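Local coordinates for Serpin48 (Tenebrio molitor, PDB 3OZQ), which acts as a highly specific serpin in the innate immunity of the insect, inhibiting the protease SPE, at residues A[107-110]-A[111-114]; A[282-286]-A[287-291]. All coordinates share one frame; numbering follows the deposited sequence.

Contact 1: A[107-110]-A[111-114]; sequences EEFQ and KIAV
F109 and I112 meet one turn apart on the helix 107-115, and theirs is the one apolar side-chain contact across the two halves of this stretch. CD1 of the F109 ring lies 4.1 Å from CG2 of I112, and the methyl comes at the ring obliquely. With CG1 of I112 anti to the backbone N (chi1 -165°), CG2 is left between the backbone N and the carbonyl carbon, pointing back along the helix. There it comes within 3.1 Å of the carbonyl O of F109, a close fit of methyl against backbone oxygen, while the rest of the isoleucine leads away from the preceding turn.

The backbone bonds are i to i+4 and grow straighter along the chain. K111 N reaches E107 O at 3.1 Å, but the bend at the hydrogen makes this a weak bond. I112 N gives a better one to E108 O at 3.3 Å, and A113 N the straightest, to F109 O at 3.0 Å with 159° at the hydrogen.

Other side chains rest on carbonyl oxygens of the turn before. CB of A113 sits 3.5 Å from F109 O, and CG2 of V114 is 3.4 Å from Q110 O. K111 touches E107 O through its CB, and from there its extended chain runs away from the first half.

The buried side is formed by F109 and A113, which both pack on L47 of helix 38-50; F109 also touches S50 and I301, and I112 reaches Y117. E107, E108 and K111 are exposed. This is an amphipathic helix, the short crossover of the beta-alpha-beta unit that joins the parallel strands 90-100 and 120-124 of the serpin fold.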
loop_
_atom_site.group_PDB
_atom_site.type_symbol
_atom_site.label_atom_id
_atom_site.label_comp_id
_atom_site.label_asym_id
_atom_site.label_seq_id
_atom_site.Cartn_x
_atom_site.Cartn_y
_atom_site.Cartn_z
ATOM N N GLU A 107 -2.142 28.715 3.306
ATOM C CA GLU A 107 -2.989 28.440 2.144
ATOM C C GLU A 107 -2.224 27.800 0.985
ATOM O O GLU A 107 -2.775 26.986 0.246
ATOM C CB GLU A 107 -3.675 29.723 1.664
ATOM C CG GLU A 107 -4.811 30.195 2.556
ATOM C CD GLU A 107 -6.086 30.448 1.772
ATOM O OE1 GLU A 107 -7.173 30.474 2.393
ATOM O OE2 GLU A 107 -5.997 30.616 0.533
ATOM N N GLU A 108 -0.961 28.188 0.833
ATOM C CA GLU A 108 -0.089 27.665 -0.212
ATOM C C GLU A 108 0.152 26.160 -0.073
ATOM O O GLU A 108 0.393 25.467 -1.065
ATOM C CB GLU A 108 1.258 28.387 -0.158
ATOM C CG GLU A 108 2.251 27.939 -1.219
ATOM C CD GLU A 108 3.657 28.492 -0.998
ATOM O OE1 GLU A 108 3.859 29.272 -0.037
ATOM O OE2 GLU A 108 4.562 28.142 -1.791
ATOM N N PHE A 109 0.111 25.666 1.162
ATOM C CA PHE A 109 0.347 24.251 1.430
ATOM C C PHE A 109 -0.928 23.476 1.179
ATOM O O PHE A 109 -0.892 22.365 0.637
ATOM C CB PHE A 109 0.831 24.034 2.869
ATOM C CG PHE A 109 1.324 22.630 3.150
ATOM C CD1 PHE A 109 2.529 22.179 2.628
ATOM C CD2 PHE A 109 0.592 21.775 3.954
ATOM C CE1 PHE A 109 2.985 20.883 2.893
ATOM C CE2 PHE A 109 1.044 20.481 4.218
ATOM C CZ PHE A 109 2.243 20.046 3.693
ATOM N N GLN A 110 -2.060 24.057 1.568
ATOM C CA GLN A 110 -3.345 23.401 1.336
ATOM C C GLN A 110 -3.596 23.256 -0.153
ATOM O O GLN A 110 -4.353 22.397 -0.590
ATOM C CB GLN A 110 -4.484 24.210 1.940
ATOM C CG GLN A 110 -4.390 24.424 3.428
ATOM C CD GLN A 110 -5.585 25.176 3.949
ATOM O OE1 GLN A 110 -6.420 24.623 4.663
ATOM N NE2 GLN A 110 -5.687 26.443 3.572
ATOM N N LYS A 111 -2.971 24.132 -0.922
ATOM C CA LYS A 111 -3.193 24.192 -2.350
ATOM C C LYS A 111 -2.345 23.132 -3.041
ATOM O O LYS A 111 -2.806 22.453 -3.962
ATOM C CB LYS A 111 -2.842 25.600 -2.853
ATOM C CG LYS A 111 -2.714 25.734 -4.362
ATOM C CD LYS A 111 -2.521 27.188 -4.764
ATOM C CE LYS A 111 -2.455 27.353 -6.282
ATOM N NZ LYS A 111 -2.484 28.792 -6.683
ATOM N N ILE A 112 -1.108 22.984 -2.586
ATOM C CA ILE A 112 -0.204 22.024 -3.189
ATOM C C ILE A 112 -0.628 20.598 -2.836
ATOM O O ILE A 112 -0.462 19.673 -3.635
ATOM C CB ILE A 112 1.261 22.296 -2.788
ATOM C CG1 ILE A 112 2.220 21.538 -3.710
ATOM C CG2 ILE A 112 1.500 21.941 -1.340
ATOM C CD1 ILE A 112 3.674 21.904 -3.499
ATOM N N ALA A 113 -1.202 20.434 -1.647
ATOM C CA ALA A 113 -1.764 19.155 -1.228
ATOM C C ALA A 113 -2.775 18.654 -2.257
ATOM O O ALA A 113 -2.708 17.507 -2.720
ATOM C CB ALA A 113 -2.429 19.298 0.135
ATOM N N VAL A 114 -3.713 19.528 -2.601
ATOM C CA VAL A 114 -4.750 19.220 -3.577
ATOM C C VAL A 114 -4.196 19.102 -4.994
ATOM O O VAL A 114 -4.366 18.081 -5.657
ATOM C CB VAL A 114 -5.839 20.312 -3.584
ATOM C CG1 VAL A 114 -6.845 20.052 -4.700
ATOM C CG2 VAL A 114 -6.527 20.379 -2.232
#

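Contact 2: A[282-286]-A[287-291]; sequences VLKKL and GVKKA
L283 and V288 face each other across the Schellman motif at the C-terminal end of helix 279-286, with G287 the first residue to leave helical backbone angles. The tight part is around the carbonyl O of L283. V288 N donates to it at 3.1 Å with 157° at the hydrogen, and G287 N adds a weak, more bent bond to the same oxygen. G287 N also makes a weak bond of 3.5 Å to K284 O, an oxygen whose place is less sure. At phi 128° any CB on G287 would collide with the carbonyl O of L286, which accounts for the glycine. Beside these bonds two buried side chains close up: CB of L283 is 4.2 Å from CB of V288. L283 packs on F18 of helix 10-29 and V288 on I60 and V63 of helix 54-63.

The other flank is looser and open to solvent, with K289 exposed and K284 partly so. The end of K289 is placed with doubt, its CE too close to K284 O; as modelled, the bent chain folds back and crosses the side chain of K284 at about a right angle, their NZ atoms 4.6 Å apart. E59 takes hydrogen bonds from the backbone N of both K289 and K290. Between the flanks lies V288 O, buried without a conventional hydrogen-bond partner; the CA-H of K284 points at it, with CA and O 3.5 Å apart.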
loop_
_atom_site.group_PDB
_atom_site.type_symbol
_atom_site.label_atom_id
_atom_site.label_comp_id
_atom_site.label_asym_id
_atom_site.label_seq_id
_atom_site.Cartn_x
_atom_site.Cartn_y
_atom_site.Cartn_z
ATOM N N VAL A 282 7.848 2.802 11.080
ATOM C CA VAL A 282 8.533 2.336 9.877
ATOM C C VAL A 282 9.598 3.346 9.440
ATOM O O VAL A 282 10.767 2.992 9.292
ATOM C CB VAL A 282 7.554 2.065 8.709
ATOM C CG1 VAL A 282 8.318 1.812 7.402
ATOM C CG2 VAL A 282 6.634 0.891 9.035
ATOM N N LEU A 283 9.194 4.604 9.260
ATOM C CA LEU A 283 10.076 5.603 8.669
ATOM C C LEU A 283 11.288 5.906 9.547
ATOM O O LEU A 283 12.366 6.221 9.039
ATOM C CB LEU A 283 9.305 6.878 8.313
ATOM C CG LEU A 283 8.300 6.606 7.190
ATOM C CD1 LEU A 283 7.380 7.797 6.932
ATOM C CD2 LEU A 283 9.057 6.207 5.920
ATOM N N LYS A 284 11.113 5.786 10.856
ATOM C CA LYS A 284 12.223 5.977 11.783
ATOM C C LYS A 284 13.342 4.978 11.524
ATOM O O LYS A 284 14.511 5.346 11.532
ATOM C CB LYS A 284 11.765 5.910 13.248
ATOM C CG LYS A 284 11.177 7.229 13.771
ATOM C CD LYS A 284 10.839 7.166 15.263
ATOM C CE LYS A 284 12.019 7.597 16.123
ATOM N NZ LYS A 284 12.083 9.080 16.320
ATOM N N LYS A 285 12.991 3.717 11.286
ATOM C CA LYS A 285 14.013 2.711 11.011
ATOM C C LYS A 285 14.698 2.963 9.667
ATOM O O LYS A 285 15.833 2.550 9.462
ATOM C CB LYS A 285 13.432 1.294 11.052
ATOM C CG LYS A 285 13.356 0.682 12.441
ATOM C CD LYS A 285 14.746 0.369 13.002
ATOM C CE LYS A 285 15.516 -0.596 12.102
ATOM N NZ LYS A 285 16.860 -0.923 12.662
ATOM N N LEU A 286 14.003 3.654 8.768
ATOM C CA LEU A 286 14.488 3.875 7.403
ATOM C C LEU A 286 15.309 5.151 7.218
ATOM O O LEU A 286 15.915 5.345 6.160
ATOM C CB LEU A 286 13.314 3.892 6.425
ATOM C CG LEU A 286 12.506 2.593 6.376
ATOM C CD1 LEU A 286 11.479 2.669 5.259
ATOM C CD2 LEU A 286 13.437 1.412 6.183
ATOM N N GLY A 287 15.304 6.028 8.223
ATOM C CA GLY A 287 16.164 7.199 8.201
ATOM C C GLY A 287 15.543 8.563 8.439
ATOM O O GLY A 287 16.260 9.563 8.465
ATOM N N VAL A 288 14.225 8.630 8.592
ATOM C CA VAL A 288 13.578 9.891 8.922
ATOM C C VAL A 288 13.577 10.074 10.435
ATOM O O VAL A 288 12.872 9.360 11.154
ATOM C CB VAL A 288 12.128 9.956 8.423
ATOM C CG1 VAL A 288 11.500 11.286 8.808
ATOM C CG2 VAL A 288 12.062 9.749 6.923
ATOM N N LYS A 289 14.377 11.024 10.919
ATOM C CA LYS A 289 14.490 11.258 12.360
ATOM C C LYS A 289 14.069 12.677 12.727
ATOM O O LYS A 289 13.181 12.869 13.560
ATOM C CB LYS A 289 15.913 10.984 12.858
ATOM C CG LYS A 289 16.471 9.604 12.497
ATOM C CD LYS A 289 15.403 8.503 12.569
ATOM C CE LYS A 289 15.959 7.192 13.121
ATOM N NZ LYS A 289 15.864 7.145 14.618
ATOM N N LYS A 290 14.689 13.658 12.072
ATOM C CA LYS A 290 14.486 15.069 12.391
ATOM C C LYS A 290 13.020 15.472 12.442
ATOM O O LYS A 290 12.604 16.173 13.358
ATOM C CB LYS A 290 15.221 15.966 11.390
ATOM C CG LYS A 290 16.527 16.563 11.911
ATOM C CD LYS A 290 17.494 15.493 12.399
ATOM C CE LYS A 290 18.741 16.118 13.017
ATOM N NZ LYS A 290 19.477 16.975 12.039
ATOM N N ALA A 291 12.243 15.033 11.453
ATOM C CA ALA A 291 10.867 15.498 11.309
ATOM C C ALA A 291 9.971 15.089 12.475
ATOM O O ALA A 291 8.888 15.648 12.645
ATOM C CB ALA A 291 10.277 15.028 9.996
#

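Both contacts are local, contact 1 within a helix and contact 2 at the end of one. They follow in series along the chain and do not touch: their centres are 24 Å apart and their nearest atoms about 11 Å. Side chains of contact 1 pack on helix 38-50, those of contact 2 on helices 10-29 and 54-63. Contact 1 lies further out, its centre 24 Å from that of the chain against 18 Å for contact 2. Neither contact includes the reactive-centre loop, the part by which serpins engage their target proteases, so both belong to the body of the fold.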